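Local atomic coordinates of toxin 2A (Paenibacillus larvae, PDB entry 5URP), a protein that acts as an ADP-ribosyltransferase toxin and virulence factor of a bacterial pathogen, probably modifying a host protein as C3-like toxins do. Residues 54-59 with 180-185; 110-115 with 213-218; 166-171 with 197-202. All blocks are in the same frame, centred on the assembly; numbering follows the deposited sequence.

Contact 1. Residues 54-59 with 180-185; sequences RQITLY and DPISYY
Ile182 lays its CD1 methyl against the branched side of Ile56, with CD1 3.6 Å from CG2 of Ile56 and the two side chains crossing at a slant. Its CG1 sits between the backbone N and the carbonyl carbon (chi1 60°), which swings CD1 onto the helix while the carbonyl of Ile182 turns to Thr57. There Thr57 OG1 donates to Ile182 O at 2.7 Å; OG1 comes in at a C=O...OG1 angle of 143°, tilted 20° from the carbonyl plane. The same OG1 also lies in hydrogen-bonding range of the Lys53 carbonyl, one turn back. Segment 180-185 lies in the loop between strands 177-178 and 190-193, which probably corresponds to the ADP-ribosylating turn-turn (ARTT) loop of C3-like toxins, and it packs on helix 50-61 through Ile182. Beyond Ile182, Ser183 OG accepts from Tyr185 N at 2.9 Å, an ST turn. The edge of the Tyr184 ring faces the Tyr185 ring, Tyr184 CD2 lying 3.6 Å above that plane and offset toward the rim. Thr60 OG1 bridges the segments, bonding to Thr57 O and Tyr184 N; Tyr41 of helix 30-45 packs on Ile182.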
loop_
_atom_site.group_PDB
_atom_site.type_symbol
_atom_site.label_atom_id
_atom_site.label_comp_id
_atom_site.label_asym_id
_atom_site.label_seq_id
_atom_site.Cartn_x
_atom_site.Cartn_y
_atom_site.Cartn_z
ATOM N N ARG A 54 -18.081 3.075 -7.577
ATOM C CA ARG A 54 -18.746 2.873 -6.290
ATOM C C ARG A 54 -18.008 1.851 -5.431
ATOM O O ARG A 54 -17.848 2.049 -4.220
ATOM C CB ARG A 54 -20.185 2.445 -6.529
ATOM C CG ARG A 54 -20.915 2.038 -5.278
ATOM C CD ARG A 54 -22.342 1.637 -5.603
ATOM N NE ARG A 54 -22.589 0.249 -5.217
ATOM C CZ ARG A 54 -23.151 -0.138 -4.074
ATOM N NH1 ARG A 54 -23.302 -1.434 -3.825
ATOM N NH2 ARG A 54 -23.574 0.750 -3.184
ATOM N N GLN A 55 -17.547 0.749 -6.032
ATOM C CA GLN A 55 -16.846 -0.262 -5.239
ATOM C C GLN A 55 -15.503 0.234 -4.750
ATOM O O GLN A 55 -15.087 -0.129 -3.641
ATOM C CB GLN A 55 -16.673 -1.565 -6.031
ATOM C CG GLN A 55 -17.956 -2.290 -6.303
ATOM C CD GLN A 55 -18.709 -2.702 -5.037
ATOM O OE1 GLN A 55 -18.130 -2.841 -3.944
ATOM N NE2 GLN A 55 -20.014 -2.869 -5.175
ATOM N N ILE A 56 -14.807 1.053 -5.546
ATOM C CA ILE A 56 -13.575 1.664 -5.081
ATOM C C ILE A 56 -13.862 2.547 -3.869
ATOM O O ILE A 56 -13.173 2.468 -2.849
ATOM C CB ILE A 56 -12.899 2.457 -6.210
ATOM C CG1 ILE A 56 -12.358 1.458 -7.239
ATOM C CG2 ILE A 56 -11.785 3.361 -5.692
ATOM C CD1 ILE A 56 -11.998 2.066 -8.543
ATOM N N THR A 57 -14.882 3.393 -3.968
ATOM C CA THR A 57 -15.250 4.245 -2.826
ATOM C C THR A 57 -15.536 3.396 -1.594
ATOM O O THR A 57 -15.048 3.689 -0.482
ATOM C CB THR A 57 -16.460 5.117 -3.182
ATOM O OG1 THR A 57 -16.124 6.008 -4.265
ATOM C CG2 THR A 57 -16.889 5.955 -1.974
ATOM N N LEU A 58 -16.303 2.327 -1.767
ATOM C CA LEU A 58 -16.691 1.507 -0.619
ATOM C C LEU A 58 -15.499 0.795 -0.016
ATOM O O LEU A 58 -15.429 0.619 1.208
ATOM C CB LEU A 58 -17.765 0.514 -1.010
ATOM C CG LEU A 58 -19.115 1.128 -1.363
ATOM C CD1 LEU A 58 -20.021 0.015 -1.812
ATOM C CD2 LEU A 58 -19.724 1.917 -0.185
ATOM N N TYR A 59 -14.550 0.371 -0.852
ATOM C CA TYR A 59 -13.313 -0.185 -0.345
ATOM C C TYR A 59 -12.583 0.836 0.519
ATOM O O TYR A 59 -12.123 0.511 1.617
ATOM C CB TYR A 59 -12.433 -0.666 -1.535
ATOM C CG TYR A 59 -11.019 -0.985 -1.113
ATOM C CD1 TYR A 59 -10.690 -2.235 -0.616
ATOM C CD2 TYR A 59 -10.017 -0.020 -1.165
ATOM C CE1 TYR A 59 -9.395 -2.520 -0.197
ATOM C CE2 TYR A 59 -8.741 -0.290 -0.715
ATOM C CZ TYR A 59 -8.440 -1.542 -0.248
ATOM O OH TYR A 59 -7.169 -1.790 0.190
ATOM N N ASP A 180 -7.843 9.031 -4.716
ATOM C CA ASP A 180 -8.249 10.108 -3.808
ATOM C C ASP A 180 -9.490 10.868 -4.265
ATOM O O ASP A 180 -10.293 11.264 -3.403
ATOM C CB ASP A 180 -7.075 11.084 -3.631
ATOM C CG ASP A 180 -7.298 12.052 -2.476
ATOM O OD1 ASP A 180 -7.059 11.632 -1.328
ATOM O OD2 ASP A 180 -7.697 13.210 -2.744
ATOM N N PRO A 181 -9.701 11.131 -5.558
ATOM C CA PRO A 181 -10.880 11.915 -5.942
ATOM C C PRO A 181 -12.206 11.219 -5.686
ATOM O O PRO A 181 -13.238 11.909 -5.658
ATOM C CB PRO A 181 -10.652 12.181 -7.435
ATOM C CG PRO A 181 -9.156 12.090 -7.608
ATOM C CD PRO A 181 -8.756 10.970 -6.685
ATOM N N ILE A 182 -12.223 9.894 -5.492
ATOM C CA ILE A 182 -13.445 9.175 -5.134
ATOM C C ILE A 182 -13.307 8.429 -3.815
ATOM O O ILE A 182 -14.217 7.699 -3.419
ATOM C CB ILE A 182 -13.915 8.223 -6.255
ATOM C CG1 ILE A 182 -12.851 7.157 -6.572
ATOM C CG2 ILE A 182 -14.311 9.020 -7.499
ATOM C CD1 ILE A 182 -13.376 6.047 -7.519
ATOM N N SER A 183 -12.249 8.696 -3.065
ATOM C CA SER A 183 -12.055 8.015 -1.806
ATOM C C SER A 183 -13.036 8.552 -0.777
ATOM O O SER A 183 -13.423 9.717 -0.810
ATOM C CB SER A 183 -10.651 8.250 -1.270
ATOM O OG SER A 183 -10.535 7.625 0.004
ATOM N N TYR A 184 -13.393 7.683 0.147
ATOM C CA TYR A 184 -14.169 8.091 1.312
ATOM C C TYR A 184 -13.369 8.996 2.248
ATOM O O TYR A 184 -13.978 9.706 3.081
ATOM C CB TYR A 184 -14.639 6.841 2.039
ATOM C CG TYR A 184 -15.659 7.129 3.104
ATOM C CD1 TYR A 184 -16.976 7.312 2.776
ATOM C CD2 TYR A 184 -15.297 7.233 4.440
ATOM C CE1 TYR A 184 -17.937 7.593 3.765
ATOM C CE2 TYR A 184 -16.221 7.523 5.426
ATOM C CZ TYR A 184 -17.545 7.701 5.093
ATOM O OH TYR A 184 -18.493 7.973 6.037
ATOM N N TYR A 185 -12.032 8.965 2.160
ATOM C CA TYR A 185 -11.125 9.758 2.995
ATOM C C TYR A 185 -10.237 10.622 2.103
ATOM O O TYR A 185 -9.030 10.366 1.953
ATOM C CB TYR A 185 -10.282 8.857 3.888
ATOM C CG TYR A 185 -11.077 8.037 4.867
ATOM C CD1 TYR A 185 -11.628 8.615 5.986
ATOM C CD2 TYR A 185 -11.280 6.669 4.681
ATOM C CE1 TYR A 185 -12.355 7.876 6.894
ATOM C CE2 TYR A 185 -11.977 5.923 5.598
ATOM C CZ TYR A 185 -12.527 6.528 6.697
ATOM O OH TYR A 185 -13.250 5.831 7.660
#

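Contact 2. Residues 110-115 with 213-218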
loop_
_atom_site.group_PDB
_atom_site.type_symbol
_atom_site.label_atom_id
_atom_site.label_comp_id
_atom_site.label_asym_id
_atom_site.label_seq_id
_atom_site.Cartn_x
_atom_site.Cartn_y
_atom_site.Cartn_z
ATOM N N ILE A 110 2.897 -7.355 10.680
ATOM C CA ILE A 110 2.117 -8.404 10.026
ATOM C C ILE A 110 2.721 -8.785 8.682
ATOM O O ILE A 110 2.656 -9.951 8.278
ATOM C CB ILE A 110 0.646 -7.955 9.874
ATOM C CG1 ILE A 110 -0.239 -9.136 9.482
ATOM C CG2 ILE A 110 0.510 -6.843 8.837
ATOM C CD1 ILE A 110 -0.386 -10.151 10.558
ATOM N N ILE A 111 3.317 -7.832 7.968
ATOM C CA ILE A 111 3.851 -8.144 6.644
ATOM C C ILE A 111 4.897 -9.233 6.718
ATOM O O ILE A 111 5.195 -9.874 5.703
ATOM C CB ILE A 111 4.429 -6.893 5.953
ATOM C CG1 ILE A 111 5.631 -6.338 6.716
ATOM C CG2 ILE A 111 3.335 -5.873 5.762
ATOM C CD1 ILE A 111 6.388 -5.296 5.942
ATOM N N PHE A 112 5.457 -9.475 7.899
ATOM C CA PHE A 112 6.485 -10.483 8.089
ATOM C C PHE A 112 5.910 -11.784 8.620
ATOM O O PHE A 112 6.673 -12.691 8.965
ATOM C CB PHE A 112 7.560 -9.959 9.047
ATOM C CG PHE A 112 8.219 -8.705 8.572
ATOM C CD1 PHE A 112 8.899 -8.691 7.368
ATOM C CD2 PHE A 112 8.143 -7.533 9.306
ATOM C CE1 PHE A 112 9.494 -7.534 6.909
ATOM C CE2 PHE A 112 8.742 -6.354 8.844
ATOM C CZ PHE A 112 9.413 -6.360 7.651
ATOM N N GLY A 113 4.592 -11.885 8.695
ATOM C CA GLY A 113 3.912 -12.995 9.327
ATOM C C GLY A 113 3.352 -12.596 10.676
ATOM O O GLY A 113 3.893 -11.731 11.374
ATOM N N LYS A 114 2.241 -13.232 11.052
ATOM C CA LYS A 114 1.574 -12.898 12.303
ATOM C C LYS A 114 2.494 -13.041 13.507
ATOM O O LYS A 114 2.267 -12.382 14.526
ATOM C CB LYS A 114 0.335 -13.783 12.487
ATOM C CG LYS A 114 -0.727 -13.639 11.391
ATOM C CD LYS A 114 -1.976 -14.463 11.713
ATOM C CE LYS A 114 -3.073 -14.281 10.668
ATOM N NZ LYS A 114 -3.536 -12.867 10.581
ATOM N N GLU A 115 3.528 -13.879 13.422
ATOM C CA GLU A 115 4.355 -14.124 14.599
ATOM C C GLU A 115 5.214 -12.918 14.944
ATOM O O GLU A 115 5.533 -12.709 16.118
ATOM C CB GLU A 115 5.236 -15.362 14.397
ATOM C CG GLU A 115 6.304 -15.250 13.316
ATOM C CD GLU A 115 5.834 -15.759 11.966
ATOM O OE1 GLU A 115 4.610 -15.747 11.705
ATOM O OE2 GLU A 115 6.695 -16.176 11.164
ATOM N N GLN A 213 10.840 5.189 17.257
ATOM C CA GLN A 213 11.599 4.486 16.235
ATOM C C GLN A 213 10.680 3.578 15.432
ATOM O O GLN A 213 9.632 3.123 15.905
ATOM C CB GLN A 213 12.726 3.664 16.867
ATOM C CG GLN A 213 13.705 4.504 17.667
ATOM C CD GLN A 213 14.859 3.713 18.233
ATOM O OE1 GLN A 213 14.881 2.476 18.190
ATOM N NE2 GLN A 213 15.829 4.427 18.802
ATOM N N ARG A 214 11.091 3.313 14.197
ATOM C CA ARG A 214 10.328 2.467 13.303
ATOM C C ARG A 214 11.275 1.600 12.492
ATOM O O ARG A 214 12.475 1.862 12.395
ATOM C CB ARG A 214 9.458 3.281 12.325
ATOM C CG ARG A 214 8.383 4.115 12.997
ATOM C CD ARG A 214 7.686 5.019 12.016
ATOM N NE ARG A 214 8.537 6.110 11.558
ATOM C CZ ARG A 214 8.200 6.936 10.575
ATOM N NH1 ARG A 214 7.045 6.773 9.937
ATOM N NH2 ARG A 214 9.018 7.922 10.226
ATOM N N LEU A 215 10.717 0.550 11.921
ATOM C CA LEU A 215 11.431 -0.243 10.937
ATOM C C LEU A 215 11.053 0.262 9.550
ATOM O O LEU A 215 9.871 0.281 9.205
ATOM C CB LEU A 215 11.073 -1.719 11.080
ATOM C CG LEU A 215 12.062 -2.732 10.575
ATOM C CD1 LEU A 215 13.325 -2.735 11.448
ATOM C CD2 LEU A 215 11.345 -4.055 10.632
ATOM N N LYS A 216 12.052 0.642 8.759
ATOM C CA LYS A 216 11.840 1.131 7.412
ATOM C C LYS A 216 12.174 0.027 6.422
ATOM O O LYS A 216 13.256 -0.555 6.499
ATOM C CB LYS A 216 12.691 2.359 7.096
ATOM C CG LYS A 216 12.197 2.999 5.785
ATOM C CD LYS A 216 12.992 4.179 5.329
ATOM C CE LYS A 216 12.457 4.659 3.957
ATOM N NZ LYS A 216 13.366 5.652 3.340
ATOM N N VAL A 217 11.249 -0.236 5.507
ATOM C CA VAL A 217 11.377 -1.278 4.491
ATOM C C VAL A 217 11.403 -0.575 3.145
ATOM O O VAL A 217 10.459 0.141 2.808
ATOM C CB VAL A 217 10.202 -2.256 4.557
ATOM C CG1 VAL A 217 10.290 -3.301 3.421
ATOM C CG2 VAL A 217 10.150 -2.902 5.955
ATOM N N GLU A 218 12.470 -0.763 2.383
ATOM C CA GLU A 218 12.571 -0.182 1.049
ATOM C C GLU A 218 12.392 -1.330 0.067
ATOM O O GLU A 218 13.124 -2.315 0.143
ATOM C CB GLU A 218 13.901 0.551 0.851
ATOM C CG GLU A 218 13.946 1.773 1.746
ATOM C CD GLU A 218 15.310 2.393 1.926
ATOM O OE1 GLU A 218 16.243 2.041 1.195
ATOM O OE2 GLU A 218 15.422 3.278 2.812
#
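With CG anti to its carbonyl carbon (chi1 -59°), Phe112 extends its ring to Leu215 and Val217, and Leu215, whose CG is anti to the backbone N (chi1 -156°), reaches back to meet it. The 3-10 turn 110-112 follows edge strand 101-107 and packs against the inner strand 214-221 of the five-stranded mixed sheet of the ADP-ribosyltransferase fold. Leu215 and Val217, two residues apart on the strand, present their side chains to the same side. Val217 CG2 lies at the edge of the Phe112 ring, near its plane and 3.9 Å from CZ, whereas Leu215 CD2 comes obliquely to CE2 of Phe112 at the same distance. Behind the ring, Ile111 CG1 sits over the centre of one face, 3.6 Å above the plane, and Ile111 CD1 lies 4.5 Å from Val217 CG2. Helix 128-138 adds Ile134 and Phe138, both touching Phe112, so the ring is buried between turn, strand and helix. On the strand's other side Lys216 NZ forms salt bridges with Glu167 and Glu218. The turn itself is closed by a backbone bond from Gly113 N to Ile110 O, 2.8 Å.

Contact 3. Residues 166-171 with 197-202; sequences IELKIP and TKYYID
Apolar packing joins Leu168 to Tyr199 across an intervening strand. The Leu168 CD1 methyl rests 3.8 Å from Tyr199 CB and 4.2 Å from Tyr199 CG, where it meets the root of the ring obliquely, the two side chains crossing at about a right angle. Tyr199 takes the cramped first torsion, CG between the backbone N and the carbonyl carbon (chi1 56°), and the ring therefore runs on toward Ile166, whose CD1 ends 4.3 Å from the phenolic OH of Tyr199. Ala219 of the intervening strand 214-221 touches both Leu168 and Tyr199. Leu143 of strand 142-145 and Ile111 also pack on Tyr199.

Polar contact is made through a single water. It accepts from Lys169 NZ at 3.0 Å and donates to Asp202 OD2, also at 3.0 Å. Lys169 NZ and Asp202 OD2 themselves stay 5.2 Å apart, making a solvent-separated pair. Asp202 has a second, direct partner in Arg220, through its other carboxylate oxygen, which would help fix the carboxylate.

Backbone bonding goes to neighbours: Glu167 and Lys169 pair with strand 214-221, and Ile166 and Leu168 with strand 101-107. Strands 164-170 and 197-207 flank 214-221 in this sheet, part of the mixed β-core found in mono-ADP-ribosyltransferases.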
loop_
_atom_site.group_PDB
_atom_site.type_symbol
_atom_site.label_atom_id
_atom_site.label_comp_id
_atom_site.label_asym_id
_atom_site.label_seq_id
_atom_site.Cartn_x
_atom_site.Cartn_y
_atom_site.Cartn_z
ATOM N N ILE A 166 6.876 1.423 4.911
ATOM C CA ILE A 166 7.316 0.847 3.640
ATOM C C ILE A 166 7.428 1.983 2.646
ATOM O O ILE A 166 6.482 2.774 2.490
ATOM C CB ILE A 166 6.332 -0.204 3.108
ATOM C CG1 ILE A 166 6.010 -1.285 4.136
ATOM C CG2 ILE A 166 6.905 -0.812 1.803
ATOM C CD1 ILE A 166 4.884 -2.242 3.667
ATOM N N GLU A 167 8.575 2.071 1.983
ATOM C CA GLU A 167 8.795 2.962 0.849
ATOM C C GLU A 167 8.871 2.056 -0.384
ATOM O O GLU A 167 9.798 1.253 -0.503
ATOM C CB GLU A 167 10.070 3.778 1.028
ATOM C CG GLU A 167 10.421 4.678 -0.128
ATOM C CD GLU A 167 11.567 5.642 0.188
ATOM O OE1 GLU A 167 11.645 6.154 1.330
ATOM O OE2 GLU A 167 12.367 5.912 -0.721
ATOM N N LEU A 168 7.897 2.173 -1.280
ATOM C CA LEU A 168 7.725 1.201 -2.361
ATOM C C LEU A 168 7.874 1.890 -3.704
ATOM O O LEU A 168 7.207 2.885 -3.973
ATOM C CB LEU A 168 6.343 0.555 -2.223
ATOM C CG LEU A 168 5.946 -0.511 -3.198
ATOM C CD1 LEU A 168 6.761 -1.747 -2.890
ATOM C CD2 LEU A 168 4.468 -0.777 -3.025
ATOM N N LYS A 169 8.724 1.344 -4.577
ATOM C CA LYS A 169 8.884 1.899 -5.909
ATOM C C LYS A 169 7.975 1.129 -6.853
ATOM O O LYS A 169 7.994 -0.101 -6.844
ATOM C CB LYS A 169 10.338 1.792 -6.372
ATOM C CG LYS A 169 11.321 2.492 -5.453
ATOM C CD LYS A 169 12.761 2.156 -5.792
ATOM C CE LYS A 169 13.733 2.818 -4.830
ATOM N NZ LYS A 169 15.135 2.359 -5.039
ATOM N N ILE A 170 7.149 1.839 -7.613
ATOM C CA ILE A 170 6.253 1.230 -8.597
ATOM C C ILE A 170 6.811 1.573 -9.974
ATOM O O ILE A 170 6.972 2.759 -10.281
ATOM C CB ILE A 170 4.802 1.737 -8.498
ATOM C CG1 ILE A 170 4.233 1.644 -7.098
ATOM C CG2 ILE A 170 3.898 0.914 -9.405
ATOM C CD1 ILE A 170 2.938 2.417 -6.986
ATOM N N PRO A 171 7.086 0.594 -10.839
ATOM C CA PRO A 171 7.693 0.911 -12.134
ATOM C C PRO A 171 6.714 1.513 -13.127
ATOM O O PRO A 171 5.511 1.248 -13.100
ATOM C CB PRO A 171 8.181 -0.453 -12.636
ATOM C CG PRO A 171 7.306 -1.458 -11.960
ATOM C CD PRO A 171 7.029 -0.858 -10.580
ATOM N N THR A 197 -0.047 -8.378 -5.181
ATOM C CA THR A 197 1.155 -7.668 -5.582
ATOM C C THR A 197 2.383 -8.319 -4.956
ATOM O O THR A 197 2.400 -8.658 -3.769
ATOM C CB THR A 197 1.072 -6.182 -5.200
ATOM O OG1 THR A 197 0.181 -5.502 -6.097
ATOM C CG2 THR A 197 2.447 -5.506 -5.278
ATOM N N LYS A 198 3.409 -8.483 -5.782
ATOM C CA LYS A 198 4.708 -9.002 -5.384
ATOM C C LYS A 198 5.657 -7.829 -5.237
ATOM O O LYS A 198 5.712 -6.969 -6.113
ATOM C CB LYS A 198 5.256 -9.967 -6.447
ATOM C CG LYS A 198 4.535 -11.280 -6.534
ATOM C CD LYS A 198 5.068 -12.064 -7.730
ATOM C CE LYS A 198 4.698 -13.536 -7.677
ATOM N NZ LYS A 198 5.401 -14.360 -8.722
ATOM N N TYR A 199 6.378 -7.766 -4.120
ATOM C CA TYR A 199 7.358 -6.708 -3.964
ATOM C C TYR A 199 8.615 -7.260 -3.313
ATOM O O TYR A 199 8.557 -8.090 -2.401
ATOM C CB TYR A 199 6.761 -5.507 -3.192
ATOM C CG TYR A 199 6.160 -5.738 -1.825
ATOM C CD1 TYR A 199 4.890 -6.288 -1.670
ATOM C CD2 TYR A 199 6.824 -5.314 -0.691
ATOM C CE1 TYR A 199 4.324 -6.452 -0.409
ATOM C CE2 TYR A 199 6.258 -5.461 0.569
ATOM C CZ TYR A 199 5.021 -6.033 0.700
ATOM O OH TYR A 199 4.487 -6.174 1.954
ATOM N N TYR A 200 9.746 -6.785 -3.800
ATOM C CA TYR A 200 11.047 -7.276 -3.394
ATOM C C TYR A 200 11.683 -6.305 -2.418
ATOM O O TYR A 200 11.747 -5.107 -2.698
ATOM C CB TYR A 200 11.947 -7.450 -4.617
ATOM C CG TYR A 200 13.356 -7.895 -4.323
ATOM C CD1 TYR A 200 13.665 -9.238 -4.092
ATOM C CD2 TYR A 200 14.399 -6.983 -4.329
ATOM C CE1 TYR A 200 14.955 -9.633 -3.824
ATOM C CE2 TYR A 200 15.695 -7.371 -4.061
ATOM C CZ TYR A 200 15.969 -8.711 -3.834
ATOM O OH TYR A 200 17.248 -9.122 -3.594
ATOM N N ILE A 201 12.191 -6.838 -1.308
ATOM C CA ILE A 201 12.785 -6.019 -0.249
ATOM C C ILE A 201 14.273 -5.810 -0.519
ATOM O O ILE A 201 15.081 -6.743 -0.433
ATOM C CB ILE A 201 12.545 -6.643 1.127
ATOM C CG1 ILE A 201 11.028 -6.691 1.387
ATOM C CG2 ILE A 201 13.200 -5.771 2.222
ATOM C CD1 ILE A 201 10.655 -7.396 2.667
ATOM N N ASP A 202 14.631 -4.567 -0.836
ATOM C CA ASP A 202 16.019 -4.164 -1.034
ATOM C C ASP A 202 16.732 -3.867 0.286
ATOM O O ASP A 202 17.917 -4.179 0.429
ATOM C CB ASP A 202 16.065 -2.935 -1.942
ATOM C CG ASP A 202 15.585 -3.235 -3.346
ATOM O OD1 ASP A 202 16.239 -4.069 -4.001
ATOM O OD2 ASP A 202 14.559 -2.659 -3.782
HETATM O O HOH W 1 14.354 0.235 -3.039
#

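From the N terminus the chain lays down helix 50-61, then the turn 110-115 and strand 164-170, the first halves of contacts 1, 2 and 3 in that order. Segment 180-185 returns first and closes contact 1 over 120 intervening residues; 197-202 then completes contact 3, and 213-218 completes contact 2. Contact 3 is therefore nested within contact 2, while contact 1 crosses both. Contacts 2 and 3 share the mixed sheet, with centres 13 Å apart, and meet directly, among others through Ile111 with Tyr199 and through the backbone of Val217 and Glu167. Contact 1 lies on the opposite side of the chain's centre from the other two, fastening the loop before strand 190-193 to the helical part.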